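Local coordinates for insecticidal crystal protein Cry7Cal (Bacillus thuringiensis, PDB 5ZI1) that is an insecticidal delta endotoxin active against locusts, probably acting through receptor binding, represented here by the three-domain toxin fragment of a longer protein, at residues Ile471-Val484 with Val500-Leu514. Sequence-based numbering, arbitrary orientation.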
loop_
_atom_site.group_PDB
_atom_site.type_symbol
_atom_site.label_atom_id
_atom_site.label_comp_id
_atom_site.label_asym_id
_atom_site.label_seq_id
_atom_site.Cartn_x
_atom_site.Cartn_y
_atom_site.Cartn_z
ATOM N N ILE A 471 -12.617 7.108 0.161
ATOM C CA ILE A 471 -11.738 7.849 1.044
ATOM C C ILE A 471 -11.556 7.010 2.301
ATOM O O ILE A 471 -12.540 6.699 2.980
ATOM C CB ILE A 471 -12.302 9.231 1.405
ATOM C CG1 ILE A 471 -12.593 10.047 0.145
ATOM C CG2 ILE A 471 -11.332 9.953 2.324
ATOM C CD1 ILE A 471 -13.044 11.488 0.446
ATOM N N PRO A 472 -10.332 6.619 2.644
ATOM C CA PRO A 472 -10.133 5.820 3.849
ATOM C C PRO A 472 -10.479 6.624 5.077
ATOM O O PRO A 472 -10.296 7.839 5.124
ATOM C CB PRO A 472 -8.639 5.483 3.808
ATOM C CG PRO A 472 -8.335 5.471 2.352
ATOM C CD PRO A 472 -9.163 6.589 1.762
ATOM N N ALA A 473 -11.003 5.928 6.077
ATOM C CA ALA A 473 -11.293 6.584 7.342
ATOM C C ALA A 473 -10.053 7.268 7.906
ATOM O O ALA A 473 -10.164 8.307 8.567
ATOM C CB ALA A 473 -11.862 5.562 8.335
ATOM N N VAL A 474 -8.866 6.712 7.658
ATOM C CA VAL A 474 -7.668 7.334 8.203
ATOM C C VAL A 474 -7.334 8.658 7.527
ATOM O O VAL A 474 -6.497 9.394 8.046
ATOM C CB VAL A 474 -6.461 6.372 8.157
ATOM C CG1 VAL A 474 -6.719 5.188 9.062
ATOM C CG2 VAL A 474 -6.183 5.906 6.750
ATOM N N LYS A 475 -7.997 9.008 6.413
ATOM C CA LYS A 475 -7.862 10.353 5.850
ATOM C C LYS A 475 -8.518 11.428 6.717
ATOM O O LYS A 475 -8.377 12.616 6.404
ATOM C CB LYS A 475 -8.438 10.421 4.433
ATOM C CG LYS A 475 -7.710 9.557 3.386
ATOM C CD LYS A 475 -6.248 9.994 3.209
ATOM C CE LYS A 475 -6.120 11.409 2.622
ATOM N NZ LYS A 475 -6.454 11.495 1.154
ATOM N N ALA A 476 -9.210 11.046 7.792
ATOM C CA ALA A 476 -9.663 11.982 8.814
ATOM C C ALA A 476 -8.490 12.794 9.371
ATOM O O ALA A 476 -7.317 12.516 9.098
ATOM C CB ALA A 476 -10.341 11.236 9.960
ATOM N N PHE A 477 -8.825 13.811 10.185
ATOM C CA PHE A 477 -7.820 14.584 10.907
ATOM C C PHE A 477 -8.017 14.577 12.413
ATOM O O PHE A 477 -7.159 15.105 13.134
ATOM C CB PHE A 477 -7.778 16.041 10.411
ATOM C CG PHE A 477 -8.951 16.875 10.847
ATOM C CD1 PHE A 477 -8.926 17.560 12.055
ATOM C CD2 PHE A 477 -10.073 16.982 10.041
ATOM C CE1 PHE A 477 -10.002 18.319 12.456
ATOM C CE2 PHE A 477 -11.151 17.741 10.436
ATOM C CZ PHE A 477 -11.117 18.409 11.646
ATOM N N GLU A 478 -9.104 13.995 12.910
ATOM C CA GLU A 478 -9.324 13.886 14.343
ATOM C C GLU A 478 -10.271 12.720 14.619
ATOM O O GLU A 478 -11.163 12.422 13.819
ATOM C CB GLU A 478 -9.891 15.186 14.911
ATOM C CG GLU A 478 -10.081 15.193 16.424
ATOM C CD GLU A 478 -10.482 16.572 16.942
ATOM O OE1 GLU A 478 -9.888 17.577 16.485
ATOM O OE2 GLU A 478 -11.397 16.653 17.795
ATOM N N THR A 479 -10.040 12.057 15.749
ATOM C CA THR A 479 -10.895 10.996 16.254
ATOM C C THR A 479 -11.230 11.304 17.705
ATOM O O THR A 479 -10.583 12.140 18.346
ATOM C CB THR A 479 -10.234 9.607 16.180
ATOM O OG1 THR A 479 -9.175 9.537 17.140
ATOM C CG2 THR A 479 -9.671 9.326 14.795
ATOM N N ASN A 480 -12.245 10.611 18.220
ATOM C CA ASN A 480 -12.649 10.810 19.603
ATOM C C ASN A 480 -11.522 10.409 20.548
ATOM O O ASN A 480 -10.660 9.592 20.213
ATOM C CB ASN A 480 -13.909 10.001 19.910
ATOM C CG ASN A 480 -14.771 10.658 20.962
ATOM O OD1 ASN A 480 -14.276 11.428 21.780
ATOM N ND2 ASN A 480 -16.070 10.363 20.942
ATOM N N THR A 481 -11.543 10.990 21.751
ATOM C CA THR A 481 -10.461 10.767 22.707
ATOM C C THR A 481 -10.459 9.364 23.292
ATOM O O THR A 481 -9.425 8.926 23.808
ATOM C CB THR A 481 -10.540 11.785 23.843
ATOM O OG1 THR A 481 -11.808 11.676 24.503
ATOM C CG2 THR A 481 -10.369 13.190 23.295
ATOM N N ALA A 482 -11.579 8.652 23.231
ATOM C CA ALA A 482 -11.634 7.302 23.758
ATOM C C ALA A 482 -12.560 6.480 22.882
ATOM O O ALA A 482 -13.374 7.017 22.124
ATOM C CB ALA A 482 -12.103 7.276 25.218
ATOM N N GLY A 483 -12.407 5.162 22.977
ATOM C CA GLY A 483 -13.234 4.249 22.220
ATOM C C GLY A 483 -12.928 4.155 20.744
ATOM O O GLY A 483 -13.598 3.386 20.046
ATOM N N VAL A 484 -11.948 4.904 20.242
ATOM C CA VAL A 484 -11.557 4.879 18.838
ATOM C C VAL A 484 -10.062 4.641 18.755
ATOM O O VAL A 484 -9.273 5.463 19.238
ATOM C CB VAL A 484 -11.908 6.184 18.116
ATOM C CG1 VAL A 484 -11.577 6.045 16.646
ATOM C CG2 VAL A 484 -13.376 6.543 18.333
ATOM N N VAL A 500 -14.980 0.796 19.826
ATOM C CA VAL A 500 -15.619 0.024 20.888
ATOM C C VAL A 500 -16.648 0.931 21.564
ATOM O O VAL A 500 -16.281 1.944 22.175
ATOM C CB VAL A 500 -14.594 -0.509 21.898
ATOM C CG1 VAL A 500 -15.281 -1.383 22.909
ATOM C CG2 VAL A 500 -13.470 -1.277 21.180
ATOM N N ASN A 501 -17.934 0.556 21.473
ATOM C CA ASN A 501 -19.019 1.504 21.739
ATOM C C ASN A 501 -19.071 1.897 23.211
ATOM O O ASN A 501 -19.160 3.086 23.536
ATOM C CB ASN A 501 -20.358 0.910 21.270
ATOM C CG ASN A 501 -21.584 1.720 21.721
ATOM O OD1 ASN A 501 -21.481 2.902 22.063
ATOM N ND2 ASN A 501 -22.759 1.085 21.682
ATOM N N ASN A 502 -18.988 0.919 24.120
ATOM C CA ASN A 502 -19.029 1.262 25.538
ATOM C C ASN A 502 -17.880 2.174 25.960
ATOM O O ASN A 502 -17.940 2.745 27.056
ATOM C CB ASN A 502 -19.049 -0.001 26.425
ATOM C CG ASN A 502 -17.705 -0.750 26.469
ATOM O OD1 ASN A 502 -16.695 -0.244 26.989
ATOM N ND2 ASN A 502 -17.707 -1.992 25.970
ATOM N N ASN A 503 -16.844 2.334 25.135
ATOM C CA ASN A 503 -15.748 3.235 25.462
ATOM C C ASN A 503 -15.824 4.566 24.727
ATOM O O ASN A 503 -14.992 5.446 24.985
ATOM C CB ASN A 503 -14.404 2.569 25.165
ATOM C CG ASN A 503 -14.054 1.502 26.171
ATOM O OD1 ASN A 503 -14.462 1.571 27.331
ATOM N ND2 ASN A 503 -13.299 0.501 25.734
ATOM N N LEU A 504 -16.788 4.738 23.828
ATOM C CA LEU A 504 -17.020 6.033 23.205
ATOM C C LEU A 504 -17.457 7.049 24.253
ATOM O O LEU A 504 -18.449 6.812 24.956
ATOM C CB LEU A 504 -18.087 5.930 22.124
ATOM C CG LEU A 504 -17.629 5.733 20.682
ATOM C CD1 LEU A 504 -18.826 5.848 19.747
ATOM C CD2 LEU A 504 -16.559 6.733 20.309
ATOM N N PRO A 505 -16.759 8.172 24.401
ATOM C CA PRO A 505 -17.297 9.246 25.248
ATOM C C PRO A 505 -18.628 9.758 24.742
ATOM O O PRO A 505 -19.544 10.003 25.532
ATOM C CB PRO A 505 -16.212 10.335 25.174
ATOM C CG PRO A 505 -14.978 9.643 24.709
ATOM C CD PRO A 505 -15.448 8.515 23.831
ATOM N N SER A 506 -18.755 9.930 23.432
ATOM C CA SER A 506 -19.969 10.447 22.829
ATOM C C SER A 506 -20.172 9.724 21.500
ATOM O O SER A 506 -19.462 8.767 21.171
ATOM C CB SER A 506 -19.895 11.974 22.669
ATOM O OG SER A 506 -19.111 12.341 21.548
ATOM N N ASN A 507 -21.154 10.187 20.729
ATOM C CA ASN A 507 -21.475 9.534 19.471
ATOM C C ASN A 507 -20.412 9.764 18.404
ATOM O O ASN A 507 -20.315 8.970 17.462
ATOM C CB ASN A 507 -22.829 10.032 18.958
ATOM C CG ASN A 507 -23.998 9.539 19.793
ATOM O OD1 ASN A 507 -23.869 8.624 20.620
ATOM N ND2 ASN A 507 -25.157 10.144 19.572
ATOM N N GLN A 508 -19.641 10.841 18.512
ATOM C CA GLN A 508 -18.754 11.234 17.426
ATOM C C GLN A 508 -17.569 10.283 17.322
ATOM O O GLN A 508 -16.915 9.975 18.323
ATOM C CB GLN A 508 -18.268 12.665 17.634
ATOM C CG GLN A 508 -17.508 13.197 16.437
ATOM C CD GLN A 508 -17.390 14.713 16.424
ATOM O OE1 GLN A 508 -16.286 15.262 16.411
ATOM N NE2 GLN A 508 -18.532 15.397 16.412
ATOM N N VAL A 509 -17.289 9.820 16.104
ATOM C CA VAL A 509 -16.153 8.928 15.880
ATOM C C VAL A 509 -14.961 9.698 15.328
ATOM O O VAL A 509 -13.867 9.658 15.906
ATOM C CB VAL A 509 -16.522 7.769 14.941
ATOM C CG1 VAL A 509 -15.287 6.932 14.644
ATOM C CG2 VAL A 509 -17.653 6.919 15.544
ATOM N N PHE A 510 -15.140 10.398 14.204
ATOM C CA PHE A 510 -14.010 11.121 13.635
ATOM C C PHE A 510 -14.480 12.385 12.932
ATOM O O PHE A 510 -15.675 12.581 12.688
ATOM C CB PHE A 510 -13.187 10.226 12.688
ATOM C CG PHE A 510 -13.878 9.849 11.388
ATOM C CD1 PHE A 510 -14.127 10.788 10.400
ATOM C CD2 PHE A 510 -14.195 8.527 11.125
ATOM C CE1 PHE A 510 -14.719 10.429 9.205
ATOM C CE2 PHE A 510 -14.779 8.167 9.929
ATOM C CZ PHE A 510 -15.042 9.119 8.970
ATOM N N ARG A 511 -13.508 13.242 12.593
ATOM C CA ARG A 511 -13.747 14.390 11.730
ATOM C C ARG A 511 -12.877 14.307 10.491
ATOM O O ARG A 511 -11.726 13.885 10.555
ATOM C CB ARG A 511 -13.403 15.712 12.381
ATOM C CG ARG A 511 -13.375 15.694 13.865
ATOM C CD ARG A 511 -13.544 17.078 14.344
ATOM N NE ARG A 511 -13.526 17.170 15.798
ATOM C CZ ARG A 511 -14.367 17.927 16.484
ATOM N NH1 ARG A 511 -14.292 17.957 17.802
ATOM N NH2 ARG A 511 -15.288 18.640 15.833
ATOM N N MET A 512 -13.403 14.828 9.394
ATOM C CA MET A 512 -12.746 14.768 8.102
ATOM C C MET A 512 -13.147 16.012 7.329
ATOM O O MET A 512 -14.302 16.442 7.410
ATOM C CB MET A 512 -13.166 13.487 7.381
ATOM C CG MET A 512 -12.622 13.295 5.996
ATOM S SD MET A 512 -13.251 11.726 5.321
ATOM C CE MET A 512 -12.261 10.518 6.202
ATOM N N ARG A 513 -12.189 16.613 6.616
ATOM C CA ARG A 513 -12.473 17.753 5.750
ATOM C C ARG A 513 -12.491 17.289 4.304
ATOM O O ARG A 513 -11.606 16.547 3.878
ATOM C CB ARG A 513 -11.449 18.882 5.918
ATOM C CG ARG A 513 -11.471 19.536 7.283
ATOM C CD ARG A 513 -10.957 20.995 7.267
ATOM N NE ARG A 513 -11.295 21.635 8.535
ATOM C CZ ARG A 513 -10.516 21.620 9.611
ATOM N NH1 ARG A 513 -9.327 21.031 9.559
ATOM N NH2 ARG A 513 -10.914 22.210 10.733
ATOM N N LEU A 514 -13.487 17.737 3.553
ATOM C CA LEU A 514 -13.635 17.356 2.159
ATOM C C LEU A 514 -13.441 18.580 1.275
ATOM O O LEU A 514 -13.613 19.714 1.717
ATOM C CB LEU A 514 -15.013 16.718 1.897
ATOM C CG LEU A 514 -15.429 15.418 2.604
ATOM C CD1 LEU A 514 -14.426 14.274 2.401
ATOM C CD2 LEU A 514 -15.638 15.650 4.078
HETATM O O HOH W 1 -9.561 15.366 6.545
#
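F477 and E478 both face R511, which identifies a classic beta bulge at the start of the short edge strand 478-479, where it joins strand 508-513 in domain III, the C-terminal beta sandwich of this three-domain Cry toxin fragment. The backbone evidence is a pair of bonds, F477 N to R511 O at 2.9 Å and R511 N to E478 O at 2.8 Å, followed by the non-hydrogen-bonded pair T479 and F510.

Packing is tight on the face that carries F510. There the CB of A476 meets CD1 of the F510 ring at 3.8 Å, and M512 runs on from the same strand with CG anti to its backbone N (chi1 177°), then bends at chi3 to bring its methyl CE 3.5 Å from A476 N. The CG2 of I471 closes on SD of M512, while CD1 of I471 meets CD1 of L514 at 3.7 Å. Strands 496-500, 575-580 and 589-599 supply neighbours such as L497, L578 and F597, so this side belongs to the interior between the sheets.

Toward solvent the groups are polar or flat and only partly buried. The guanidinium of R513 lies on one face of the F477 ring, planes 10° apart, in an off-centre cation-pi stack; its NH1 is also bonded to the carbonyl of K326. E478 and R511 extend side by side into a salt bridge, OE2 to NE 3.0 Å, although carboxylate and guanidinium planes are turned 70° apart.

Beyond the paired strands, A482 CB rests against P505 CG, and G483 O accepts the backbone NH of V500. The side chain of N480 points across to 500-514 and meets P505 from the opposite direction, N480 ND2 3.5 Å from P505 CD. That ND2 donates to Q508 O at 2.8 Å, lying in the plane of that carbonyl, but the bond is bent at the hydrogen because the oxygen sits off the N480 amide plane.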